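Local coordinates for protein putative acyl-CoA dehydrogenase (Burkholderia xenovorans, PDB 5JSC) that is of unknown function but belongs to the acyl-CoA dehydrogenase family and holds flavin-adenine dinucleotide in a four-chain assembly, at residues W177-G182 with H226-L231; G138-A143 with I183-V188; Q112-G117 with A142-S147. One frame throughout, in Å; residues are numbered along the deposited sequence.

Contact 1 of 3, residues W177-G182 with H226-L231. With FAD (flavin-adenine dinucleotide), chain M.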
loop_
_atom_site.group_PDB
_atom_site.type_symbol
_atom_site.label_atom_id
_atom_site.label_comp_id
_atom_site.label_asym_id
_atom_site.label_seq_id
_atom_site.Cartn_x
_atom_site.Cartn_y
_atom_site.Cartn_z
ATOM N N TRP C 177 30.315 -9.911 -3.080
ATOM C CA TRP C 177 29.255 -9.515 -4.017
ATOM C C TRP C 177 29.815 -8.699 -5.173
ATOM O O TRP C 177 29.142 -7.804 -5.687
ATOM C CB TRP C 177 28.119 -8.718 -3.350
ATOM C CG TRP C 177 27.677 -9.224 -2.003
ATOM C CD1 TRP C 177 27.795 -8.572 -0.804
ATOM C CD2 TRP C 177 27.053 -10.479 -1.719
ATOM N NE1 TRP C 177 27.285 -9.356 0.215
ATOM C CE2 TRP C 177 26.831 -10.532 -0.325
ATOM C CE3 TRP C 177 26.668 -11.570 -2.506
ATOM C CZ2 TRP C 177 26.248 -11.634 0.296
ATOM C CZ3 TRP C 177 26.078 -12.660 -1.891
ATOM C CH2 TRP C 177 25.878 -12.688 -0.503
ATOM N N ILE C 178 31.045 -8.982 -5.590
ATOM C CA ILE C 178 31.724 -8.105 -6.542
ATOM C C ILE C 178 31.308 -8.497 -7.957
ATOM O O ILE C 178 31.644 -9.584 -8.436
ATOM C CB ILE C 178 33.247 -8.155 -6.372
ATOM C CG1 ILE C 178 33.628 -7.721 -4.952
ATOM C CG2 ILE C 178 33.920 -7.257 -7.417
ATOM C CD1 ILE C 178 32.940 -6.441 -4.501
ATOM N N SER C 179 30.575 -7.599 -8.625
ATOM C CA SER C 179 30.173 -7.812 -10.008
ATOM C C SER C 179 31.389 -7.921 -10.918
ATOM O O SER C 179 32.350 -7.160 -10.785
ATOM C CB SER C 179 29.282 -6.659 -10.468
ATOM O OG SER C 179 28.052 -6.676 -9.769
ATOM N N ASN C 180 31.324 -8.851 -11.876
ATOM C CA ASN C 180 32.444 -9.240 -12.731
ATOM C C ASN C 180 33.585 -9.871 -11.942
ATOM O O ASN C 180 34.677 -10.079 -12.492
ATOM C CB ASN C 180 32.983 -8.060 -13.568
ATOM C CG ASN C 180 32.028 -7.647 -14.670
ATOM O OD1 ASN C 180 31.163 -8.427 -15.082
ATOM N ND2 ASN C 180 32.180 -6.423 -15.161
ATOM N N GLY C 181 33.370 -10.187 -10.665
ATOM C CA GLY C 181 34.406 -10.850 -9.900
ATOM C C GLY C 181 34.815 -12.149 -10.559
ATOM O O GLY C 181 33.960 -12.950 -10.951
ATOM N N GLY C 182 36.119 -12.366 -10.703
ATOM C CA GLY C 182 36.629 -13.536 -11.371
ATOM C C GLY C 182 36.906 -13.359 -12.848
ATOM O O GLY C 182 37.660 -14.156 -13.417
ATOM N N HIS C 226 24.653 -13.591 -12.625
ATOM C CA HIS C 226 25.616 -12.683 -13.229
ATOM C C HIS C 226 26.971 -13.025 -12.637
ATOM O O HIS C 226 27.039 -13.645 -11.572
ATOM C CB HIS C 226 25.270 -11.213 -12.946
ATOM C CG HIS C 226 23.974 -10.765 -13.546
ATOM N ND1 HIS C 226 23.790 -10.633 -14.906
ATOM C CD2 HIS C 226 22.800 -10.413 -12.971
ATOM C CE1 HIS C 226 22.555 -10.228 -15.142
ATOM N NE2 HIS C 226 21.936 -10.079 -13.985
ATOM N N PRO C 227 28.064 -12.649 -13.300
ATOM C CA PRO C 227 29.396 -12.944 -12.738
ATOM C C PRO C 227 29.610 -12.182 -11.436
ATOM O O PRO C 227 29.571 -10.953 -11.413
ATOM C CB PRO C 227 30.358 -12.477 -13.832
ATOM C CG PRO C 227 29.535 -12.334 -15.060
ATOM C CD PRO C 227 28.132 -12.058 -14.647
ATOM N N LEU C 228 29.844 -12.926 -10.352
ATOM C CA LEU C 228 29.989 -12.356 -9.019
ATOM C C LEU C 228 31.020 -13.163 -8.251
ATOM O O LEU C 228 31.098 -14.384 -8.404
ATOM C CB LEU C 228 28.662 -12.367 -8.243
ATOM C CG LEU C 228 27.585 -11.314 -8.481
ATOM C CD1 LEU C 228 26.308 -11.744 -7.774
ATOM C CD2 LEU C 228 28.056 -9.982 -7.953
ATOM N N ALA C 229 31.814 -12.487 -7.418
ATOM C CA ALA C 229 32.792 -13.243 -6.639
ATOM C C ALA C 229 33.052 -12.600 -5.285
ATOM O O ALA C 229 32.797 -11.409 -5.063
ATOM C CB ALA C 229 34.127 -13.394 -7.378
ATOM N N ARG C 230 33.574 -13.429 -4.381
ATOM C CA ARG C 230 34.227 -12.969 -3.167
ATOM C C ARG C 230 35.721 -12.905 -3.445
ATOM O O ARG C 230 36.304 -13.873 -3.940
ATOM C CB ARG C 230 33.935 -13.910 -1.995
ATOM C CG ARG C 230 34.534 -13.484 -0.659
ATOM C CD ARG C 230 33.910 -14.309 0.473
ATOM N NE ARG C 230 34.535 -14.069 1.768
ATOM C CZ ARG C 230 33.949 -14.296 2.944
ATOM N NH1 ARG C 230 32.700 -14.757 3.003
ATOM N NH2 ARG C 230 34.609 -14.051 4.073
ATOM N N LEU C 231 36.324 -11.755 -3.167
ATOM C CA LEU C 231 37.750 -11.545 -3.359
ATOM C C LEU C 231 38.441 -11.617 -2.013
ATOM O O LEU C 231 38.033 -10.932 -1.075
ATOM C CB LEU C 231 38.021 -10.181 -3.986
ATOM C CG LEU C 231 37.239 -9.799 -5.233
ATOM C CD1 LEU C 231 37.658 -8.412 -5.664
ATOM C CD2 LEU C 231 37.481 -10.817 -6.328
HETATM P PA FAD M . 23.462 -4.996 4.956
HETATM O O1A FAD M . 24.397 -3.847 4.929
HETATM O O2A FAD M . 23.656 -6.029 6.069
HETATM O O5B FAD M . 21.983 -4.420 5.003
HETATM C C5B FAD M . 20.872 -5.326 5.148
HETATM C C4B FAD M . 19.630 -4.491 4.985
HETATM O O4B FAD M . 19.558 -3.545 6.067
HETATM C C3B FAD M . 19.600 -3.603 3.749
HETATM O O3B FAD M . 19.259 -4.312 2.555
HETATM C C2B FAD M . 18.570 -2.544 4.148
HETATM O O2B FAD M . 17.249 -3.032 3.908
HETATM C C1B FAD M . 18.803 -2.420 5.664
HETATM N N9A FAD M . 19.522 -1.226 6.093
HETATM C C8A FAD M . 20.780 -0.833 5.716
HETATM N N7A FAD M . 21.211 0.241 6.331
HETATM C C5A FAD M . 20.159 0.584 7.173
HETATM C C6A FAD M . 19.993 1.623 8.106
HETATM N N6A FAD M . 20.912 2.565 8.343
HETATM N N1A FAD M . 18.827 1.675 8.790
HETATM C C2A FAD M . 17.893 0.749 8.538
HETATM N N3A FAD M . 17.939 -0.277 7.681
HETATM C C4A FAD M . 19.110 -0.307 7.029
HETATM N N1 FAD M . 28.969 -4.443 -4.042
HETATM C C2 FAD M . 30.141 -3.959 -4.560
HETATM O O2 FAD M . 30.997 -3.407 -3.847
HETATM N N3 FAD M . 30.393 -4.093 -5.899
HETATM C C4 FAD M . 29.557 -4.688 -6.824
HETATM O O4 FAD M . 29.920 -4.835 -7.987
HETATM C C4X FAD M . 28.318 -5.166 -6.284
HETATM N N5 FAD M . 27.504 -5.799 -7.083
HETATM C C5X FAD M . 26.407 -6.436 -6.524
HETATM C C6 FAD M . 25.617 -7.245 -7.338
HETATM C C7 FAD M . 24.569 -7.990 -6.811
HETATM C C7M FAD M . 23.769 -8.888 -7.720
HETATM C C8 FAD M . 24.285 -7.905 -5.433
HETATM C C8M FAD M . 23.159 -8.700 -4.819
HETATM C C9 FAD M . 25.060 -7.082 -4.623
HETATM C C9A FAD M . 26.121 -6.354 -5.153
HETATM N N10 FAD M . 26.987 -5.592 -4.339
HETATM C C10 FAD M . 28.112 -5.011 -4.871
HETATM C "C1'" FAD M . 26.756 -5.557 -2.889
HETATM C "C2'" FAD M . 25.641 -4.601 -2.476
HETATM O "O2'" FAD M . 26.041 -3.244 -2.658
HETATM C "C3'" FAD M . 25.296 -4.838 -1.006
HETATM O "O3'" FAD M . 24.689 -6.121 -0.956
HETATM C "C4'" FAD M . 24.351 -3.794 -0.415
HETATM O "O4'" FAD M . 25.057 -2.563 -0.252
HETATM C "C5'" FAD M . 23.771 -4.244 0.911
HETATM O "O5'" FAD M . 24.871 -4.549 1.794
HETATM P P FAD M . 24.771 -5.953 2.603
HETATM O O1P FAD M . 24.480 -7.085 1.679
HETATM O O2P FAD M . 26.003 -6.112 3.442
HETATM O O3P FAD M . 23.513 -5.764 3.564
#

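Contact 2 of 3, residues G138-A143 with I183-V188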
loop_
_atom_site.group_PDB
_atom_site.type_symbol
_atom_site.label_atom_id
_atom_site.label_comp_id
_atom_site.label_asym_id
_atom_site.label_seq_id
_atom_site.Cartn_x
_atom_site.Cartn_y
_atom_site.Cartn_z
ATOM N N GLY C 138 35.920 -1.897 -24.770
ATOM C CA GLY C 138 35.529 -3.245 -24.415
ATOM C C GLY C 138 36.637 -4.271 -24.366
ATOM O O GLY C 138 36.345 -5.471 -24.362
ATOM N N THR C 139 37.902 -3.851 -24.323
ATOM C CA THR C 139 39.005 -4.799 -24.221
ATOM C C THR C 139 39.543 -4.940 -22.803
ATOM O O THR C 139 40.485 -5.712 -22.586
ATOM C CB THR C 139 40.143 -4.417 -25.179
ATOM O OG1 THR C 139 40.674 -3.137 -24.817
ATOM C CG2 THR C 139 39.636 -4.378 -26.624
ATOM N N ALA C 140 38.971 -4.221 -21.838
ATOM C CA ALA C 140 39.246 -4.445 -20.423
ATOM C C ALA C 140 37.930 -4.420 -19.669
ATOM O O ALA C 140 37.146 -3.480 -19.826
ATOM C CB ALA C 140 40.185 -3.386 -19.839
ATOM N N ILE C 141 37.698 -5.443 -18.849
ATOM C CA ILE C 141 36.478 -5.563 -18.058
ATOM C C ILE C 141 36.723 -4.950 -16.682
ATOM O O ILE C 141 37.682 -5.319 -15.989
ATOM C CB ILE C 141 36.050 -7.038 -17.951
ATOM C CG1 ILE C 141 35.741 -7.592 -19.350
ATOM C CG2 ILE C 141 34.850 -7.189 -17.026
ATOM C CD1 ILE C 141 35.393 -9.070 -19.368
ATOM N N ALA C 142 35.860 -4.015 -16.286
ATOM C CA ALA C 142 36.019 -3.240 -15.060
ATOM C C ALA C 142 35.205 -3.836 -13.920
ATOM O O ALA C 142 34.248 -4.583 -14.132
ATOM C CB ALA C 142 35.592 -1.784 -15.288
ATOM N N ALA C 143 35.586 -3.467 -12.695
ATOM C CA ALA C 143 34.863 -3.894 -11.500
ATOM C C ALA C 143 35.081 -2.881 -10.383
ATOM O O ALA C 143 36.094 -2.178 -10.345
ATOM C CB ALA C 143 35.301 -5.293 -11.054
ATOM N N ILE C 183 36.319 -12.346 -13.491
ATOM C CA ILE C 183 36.564 -12.134 -14.916
ATOM C C ILE C 183 37.029 -10.714 -15.224
ATOM O O ILE C 183 37.424 -10.423 -16.359
ATOM C CB ILE C 183 35.325 -12.480 -15.758
ATOM C CG1 ILE C 183 34.152 -11.571 -15.416
ATOM C CG2 ILE C 183 34.957 -13.949 -15.595
ATOM C CD1 ILE C 183 32.933 -11.937 -16.196
ATOM N N ALA C 184 36.996 -9.825 -14.232
ATOM C CA ALA C 184 37.462 -8.460 -14.449
ATOM C C ALA C 184 38.965 -8.424 -14.705
ATOM O O ALA C 184 39.729 -9.249 -14.194
ATOM C CB ALA C 184 37.133 -7.577 -13.243
ATOM N N ASP C 185 39.393 -7.439 -15.498
ATOM C CA ASP C 185 40.814 -7.197 -15.702
ATOM C C ASP C 185 41.419 -6.307 -14.627
ATOM O O ASP C 185 42.640 -6.339 -14.419
ATOM C CB ASP C 185 41.035 -6.582 -17.088
ATOM C CG ASP C 185 40.729 -7.566 -18.198
ATOM O OD1 ASP C 185 41.488 -8.554 -18.325
ATOM O OD2 ASP C 185 39.731 -7.378 -18.920
ATOM N N PHE C 186 40.595 -5.537 -13.929
ATOM C CA PHE C 186 41.054 -4.751 -12.795
ATOM C C PHE C 186 39.858 -4.492 -11.899
ATOM O O PHE C 186 38.700 -4.579 -12.330
ATOM C CB PHE C 186 41.698 -3.426 -13.236
ATOM C CG PHE C 186 40.730 -2.477 -13.884
ATOM C CD1 PHE C 186 39.971 -1.594 -13.113
ATOM C CD2 PHE C 186 40.550 -2.479 -15.266
ATOM C CE1 PHE C 186 39.056 -0.730 -13.711
ATOM C CE2 PHE C 186 39.655 -1.619 -15.863
ATOM C CZ PHE C 186 38.902 -0.741 -15.088
ATOM N N TYR C 187 40.164 -4.154 -10.650
ATOM C CA TYR C 187 39.186 -3.828 -9.623
ATOM C C TYR C 187 39.551 -2.479 -9.039
ATOM O O TYR C 187 40.703 -2.272 -8.662
ATOM C CB TYR C 187 39.184 -4.884 -8.505
ATOM C CG TYR C 187 38.858 -6.267 -8.995
ATOM C CD1 TYR C 187 39.856 -7.114 -9.471
ATOM C CD2 TYR C 187 37.551 -6.731 -8.983
ATOM C CE1 TYR C 187 39.549 -8.380 -9.932
ATOM C CE2 TYR C 187 37.236 -7.993 -9.436
ATOM C CZ TYR C 187 38.231 -8.813 -9.910
ATOM O OH TYR C 187 37.898 -10.071 -10.373
ATOM N N VAL C 188 38.589 -1.563 -8.966
ATOM C CA VAL C 188 38.756 -0.379 -8.127
ATOM C C VAL C 188 38.403 -0.801 -6.703
ATOM O O VAL C 188 37.246 -1.112 -6.406
ATOM C CB VAL C 188 37.891 0.795 -8.596
ATOM C CG1 VAL C 188 37.999 1.947 -7.612
ATOM C CG2 VAL C 188 38.334 1.256 -9.973
#

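Contact 3 of 3, residues Q112-G117 with A142-S147. With FAD (flavin-adenine dinucleotide), chain M.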
loop_
_atom_site.group_PDB
_atom_site.type_symbol
_atom_site.label_atom_id
_atom_site.label_comp_id
_atom_site.label_asym_id
_atom_site.label_seq_id
_atom_site.Cartn_x
_atom_site.Cartn_y
_atom_site.Cartn_z
ATOM N N GLN C 112 30.973 -1.581 -16.972
ATOM C CA GLN C 112 32.016 -0.787 -17.605
ATOM C C GLN C 112 31.953 0.663 -17.149
ATOM O O GLN C 112 32.982 1.339 -17.110
ATOM C CB GLN C 112 31.900 -0.879 -19.124
ATOM C CG GLN C 112 32.142 -2.279 -19.673
ATOM C CD GLN C 112 33.508 -2.815 -19.296
ATOM O OE1 GLN C 112 33.634 -3.609 -18.363
ATOM N NE2 GLN C 112 34.546 -2.381 -20.022
ATOM N N GLY C 113 30.763 1.153 -16.804
ATOM C CA GLY C 113 30.615 2.466 -16.209
ATOM C C GLY C 113 31.000 2.488 -14.739
ATOM O O GLY C 113 31.947 3.173 -14.351
ATOM N N LEU C 114 30.273 1.734 -13.907
ATOM C CA LEU C 114 30.517 1.780 -12.464
ATOM C C LEU C 114 31.954 1.389 -12.124
ATOM O O LEU C 114 32.595 2.026 -11.274
ATOM C CB LEU C 114 29.523 0.863 -11.745
ATOM C CG LEU C 114 29.711 0.763 -10.226
ATOM C CD1 LEU C 114 29.436 2.098 -9.554
ATOM C CD2 LEU C 114 28.806 -0.336 -9.660
ATOM N N GLY C 115 32.482 0.356 -12.785
ATOM C CA GLY C 115 33.825 -0.119 -12.499
ATOM C C GLY C 115 34.926 0.835 -12.902
ATOM O O GLY C 115 36.026 0.759 -12.344
ATOM N N SER C 116 34.676 1.718 -13.870
ATOM C CA SER C 116 35.686 2.689 -14.264
ATOM C C SER C 116 35.402 4.096 -13.764
ATOM O O SER C 116 36.261 4.969 -13.921
ATOM C CB SER C 116 35.835 2.730 -15.794
ATOM O OG SER C 116 34.673 3.267 -16.418
ATOM N N GLY C 117 34.230 4.344 -13.175
ATOM C CA GLY C 117 33.848 5.710 -12.857
ATOM C C GLY C 117 34.807 6.400 -11.904
ATOM O O GLY C 117 35.058 7.601 -12.025
ATOM N N ALA C 142 35.860 -4.015 -16.286
ATOM C CA ALA C 142 36.019 -3.240 -15.060
ATOM C C ALA C 142 35.205 -3.836 -13.920
ATOM O O ALA C 142 34.248 -4.583 -14.132
ATOM C CB ALA C 142 35.592 -1.784 -15.288
ATOM N N ALA C 143 35.586 -3.467 -12.695
ATOM C CA ALA C 143 34.863 -3.894 -11.500
ATOM C C ALA C 143 35.081 -2.881 -10.383
ATOM O O ALA C 143 36.094 -2.178 -10.345
ATOM C CB ALA C 143 35.301 -5.293 -11.054
ATOM N N PHE C 144 34.118 -2.844 -9.465
ATOM C CA PHE C 144 34.003 -1.849 -8.397
ATOM C C PHE C 144 33.897 -2.624 -7.090
ATOM O O PHE C 144 32.869 -3.255 -6.832
ATOM C CB PHE C 144 32.762 -0.991 -8.650
ATOM C CG PHE C 144 32.518 0.114 -7.654
ATOM C CD1 PHE C 144 33.166 1.334 -7.776
ATOM C CD2 PHE C 144 31.556 -0.027 -6.653
ATOM C CE1 PHE C 144 32.909 2.370 -6.895
ATOM C CE2 PHE C 144 31.287 1.016 -5.771
ATOM C CZ PHE C 144 31.967 2.213 -5.893
ATOM N N ALA C 145 34.956 -2.618 -6.286
ATOM C CA ALA C 145 35.039 -3.505 -5.113
ATOM C C ALA C 145 34.961 -2.684 -3.822
ATOM O O ALA C 145 35.976 -2.225 -3.282
ATOM C CB ALA C 145 36.312 -4.362 -5.158
ATOM N N LEU C 146 33.742 -2.545 -3.306
ATOM C CA LEU C 146 33.440 -1.740 -2.130
ATOM C C LEU C 146 32.906 -2.579 -0.983
ATOM O O LEU C 146 33.429 -2.500 0.141
ATOM C CB LEU C 146 32.422 -0.650 -2.506
ATOM C CG LEU C 146 32.040 0.347 -1.409
ATOM C CD1 LEU C 146 33.280 1.101 -0.942
ATOM C CD2 LEU C 146 30.952 1.315 -1.903
ATOM N N SER C 147 31.896 -3.401 -1.246
ATOM C CA SER C 147 31.211 -4.178 -0.215
ATOM C C SER C 147 32.087 -5.300 0.341
ATOM O O SER C 147 32.931 -5.874 -0.354
ATOM C CB SER C 147 29.932 -4.782 -0.795
ATOM O OG SER C 147 29.081 -3.765 -1.284
HETATM P PA FAD M . 23.462 -4.996 4.956
HETATM O O1A FAD M . 24.397 -3.847 4.929
HETATM O O2A FAD M . 23.656 -6.029 6.069
HETATM O O5B FAD M . 21.983 -4.420 5.003
HETATM C C5B FAD M . 20.872 -5.326 5.148
HETATM C C4B FAD M . 19.630 -4.491 4.985
HETATM O O4B FAD M . 19.558 -3.545 6.067
HETATM C C3B FAD M . 19.600 -3.603 3.749
HETATM O O3B FAD M . 19.259 -4.312 2.555
HETATM C C2B FAD M . 18.570 -2.544 4.148
HETATM O O2B FAD M . 17.249 -3.032 3.908
HETATM C C1B FAD M . 18.803 -2.420 5.664
HETATM N N9A FAD M . 19.522 -1.226 6.093
HETATM C C8A FAD M . 20.780 -0.833 5.716
HETATM N N7A FAD M . 21.211 0.241 6.331
HETATM C C5A FAD M . 20.159 0.584 7.173
HETATM C C6A FAD M . 19.993 1.623 8.106
HETATM N N6A FAD M . 20.912 2.565 8.343
HETATM N N1A FAD M . 18.827 1.675 8.790
HETATM C C2A FAD M . 17.893 0.749 8.538
HETATM N N3A FAD M . 17.939 -0.277 7.681
HETATM C C4A FAD M . 19.110 -0.307 7.029
HETATM N N1 FAD M . 28.969 -4.443 -4.042
HETATM C C2 FAD M . 30.141 -3.959 -4.560
HETATM O O2 FAD M . 30.997 -3.407 -3.847
HETATM N N3 FAD M . 30.393 -4.093 -5.899
HETATM C C4 FAD M . 29.557 -4.688 -6.824
HETATM O O4 FAD M . 29.920 -4.835 -7.987
HETATM C C4X FAD M . 28.318 -5.166 -6.284
HETATM N N5 FAD M . 27.504 -5.799 -7.083
HETATM C C5X FAD M . 26.407 -6.436 -6.524
HETATM C C6 FAD M . 25.617 -7.245 -7.338
HETATM C C7 FAD M . 24.569 -7.990 -6.811
HETATM C C7M FAD M . 23.769 -8.888 -7.720
HETATM C C8 FAD M . 24.285 -7.905 -5.433
HETATM C C8M FAD M . 23.159 -8.700 -4.819
HETATM C C9 FAD M . 25.060 -7.082 -4.623
HETATM C C9A FAD M . 26.121 -6.354 -5.153
HETATM N N10 FAD M . 26.987 -5.592 -4.339
HETATM C C10 FAD M . 28.112 -5.011 -4.871
HETATM C "C1'" FAD M . 26.756 -5.557 -2.889
HETATM C "C2'" FAD M . 25.641 -4.601 -2.476
HETATM O "O2'" FAD M . 26.041 -3.244 -2.658
HETATM C "C3'" FAD M . 25.296 -4.838 -1.006
HETATM O "O3'" FAD M . 24.689 -6.121 -0.956
HETATM C "C4'" FAD M . 24.351 -3.794 -0.415
HETATM O "O4'" FAD M . 25.057 -2.563 -0.252
HETATM C "C5'" FAD M . 23.771 -4.244 0.911
HETATM O "O5'" FAD M . 24.871 -4.549 1.794
HETATM P P FAD M . 24.771 -5.953 2.603
HETATM O O1P FAD M . 24.480 -7.085 1.679
HETATM O O2P FAD M . 26.003 -6.112 3.442
HETATM O O3P FAD M . 23.513 -5.764 3.564
#

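Contact 1 of 3, residues W177-G182 with H226-L231
Ile178 and Ala229 pair as antiparallel strand neighbours through two backbone bonds, Ile178 N to Ala229 O (3.0 Å, nearly straight at 163°) and Ala229 N to Ile178 O (3.1 Å). The second acceptor works twice. A type II turn from Ile178 to Gly181 brings Gly181 N back onto Ile178 O, and the two donors approach from opposite faces of that carbonyl. Two residues further on, Asn180 N bonds to Pro227 O at 2.8 Å, sitting above the carbonyl plane, while Ser179 CA and Leu228 CA each turn a C-H toward a carbonyl of the other segment.

The packing is tight at the turn, where Ala229 CB lies 3.5 Å from Gly181 C, packed directly on the backbone of Gly181. Leu228 is as closely fitted: its CD2 lies against Trp177 O and, in the conformer given, also against the flavin benzene ring. It is easier on the isoleucine side: the Ile178 and Leu231 side chains cross at about a right angle, with CG1 of Ile178 4.2 Å from CD1 of Leu231. Gly182 and Arg230, both partly exposed, mark the looser margins, and Arg230 forms a salt bridge with Asp174 outside the two segments.

The flavin lies against the Ser179 side. Ser179 N gives a hydrogen bond to FAD O4 (2.9 Å). Its OG, anti to the carbonyl carbon (chi1 -67°), reaches FAD N5 at 2.9 Å, so one residue holds two atoms of the ring system. Trp177 CB comes 3.5 Å from FAD N10, the indole following obliquely past the first ribityl carbon.

Strand 168-179 thus ends on the cofactor, paired with strand 228-233. Strand 214-219 flanks the latter on its other side, helix 103-122 packs Phe107 and Met111 against Ser179 and Asn180, and helix 53-66 meets Pro227.

Contact 2 of 3, residues G138-A143 with I183-V188
Phe186 turns one ring face to Ala142, whose CA stands 3.8 Å above the plane, offset toward the rim, in a CH-pi contact. The CB of Ala142 lies off the rim, 3.5 Å from the Phe186 CZ atom. At the edge of the same ring, near its plane, is Ala140 CB. With chi1 at 66°, CG of Phe186 sits between its own backbone N and carbonyl carbon, a crowded position. The end of the ring comes nearer to 138-143. The Tyr187 ring has the methyl of Ala184 over one face, and Ala143 CB comes in obliquely, 3.4 Å from the Tyr187 CD2 atom. Ala143 CB also lies 3.7 Å from Ala184 CB, so two alanine methyls and a tyrosine ring close up together.

Asp185 holds both the N-H and the C=O of Ile141. Its carboxylate OD2 accepts from Ile141 N at 2.8 Å, almost straight (170°), through the lone pair facing away from the other oxygen. Its own backbone N bonds to Ile141 O, also at 2.8 Å. The aspartate is exposed whereas Ile141 is buried; CD1 of that isoleucine ends beside the carbonyl of Ile183. Further along, Val188 N bonds to Ala143 O at 2.9 Å.

Gly182 N hydrogen-bonds to the phenol oxygen of Tyr187, and helix 125-136, which ends in a Schellman motif at Gly138, presents Tyr131 edge-to-face to Phe186.

What emerges is the lead-in to a parallel strand pair: a loop leaving helix 125-136 is clasped by Asp185, then runs into strand 144-145 beside strand 186-192, at the margin of the mixed sheet in the middle part of an acyl-CoA dehydrogenase.

Contact 3 of 3, residues Q112-G117 with A142-S147
Gly115 on helix 103-122 meets Ala143 backbone to backbone, their CA atoms 4.0 Å apart, as the chain enters strand 144-145. With no side chain in between, Ala142 CB settles 3.6 Å from Gly115 C, against the helix itself.

Gln112 makes the polar link. Its chain bends at chi2 (-58°), and OE1 accepts from Ala142 N at 3.1 Å, nearly straight at 168°, with the donor tilted out of the amide carbonyl plane. The other end of the amide, NE2, is bonded to Ala140 O and Val135 O, which fixes its rotation. Ser116 OG turns back to Gln112 O within the helix.

Leu114 and Phe144 cross at about a right angle. CD1 of Leu114 stands 4.0 Å above the centre of the Phe144 ring, only 7° off the normal, a clean CH-pi contact.

Past the helix, the strand and the loop after it bind the flavin edge. Phe144 O accepts from FAD N3 at 2.8 Å. Leu146 N (2.9 Å) and Ser147 N (2.8 Å) both donate to FAD O2, while Ser147 OG bonds to FAD N1 at 2.8 Å. Donors gathered on N1 and O2 would probably draw electron density toward that edge of the ring system.

Strand 186-192 runs alongside 144-145 as its parallel partner and lays Phe190 against Phe144. Helix 250-286 brings Thr257 against both Leu114 and Phe144, helix 125-136 packs on Ser116, and Lys175 of strand 168-179 reaches Leu146 O.

From the N terminus, helix 103-122 comes first, and contact 3 closes the loop that runs from it through helix 125-136 to residues 142-147. Contact 2 begins on the stretch where contact 3 ends, and they share Ala142 and Ala143; it closes at 183-188. Contact 1 opens at 177-182, inside that loop, and crosses contact 2, closing at 226-231; contacts 1 and 3 follow in series. Asn180 ND2 on Ala142 O joins all three. Together they tie the helical N-terminal part to both sheets of the middle part, and contacts 1 and 3 meet at the flavin.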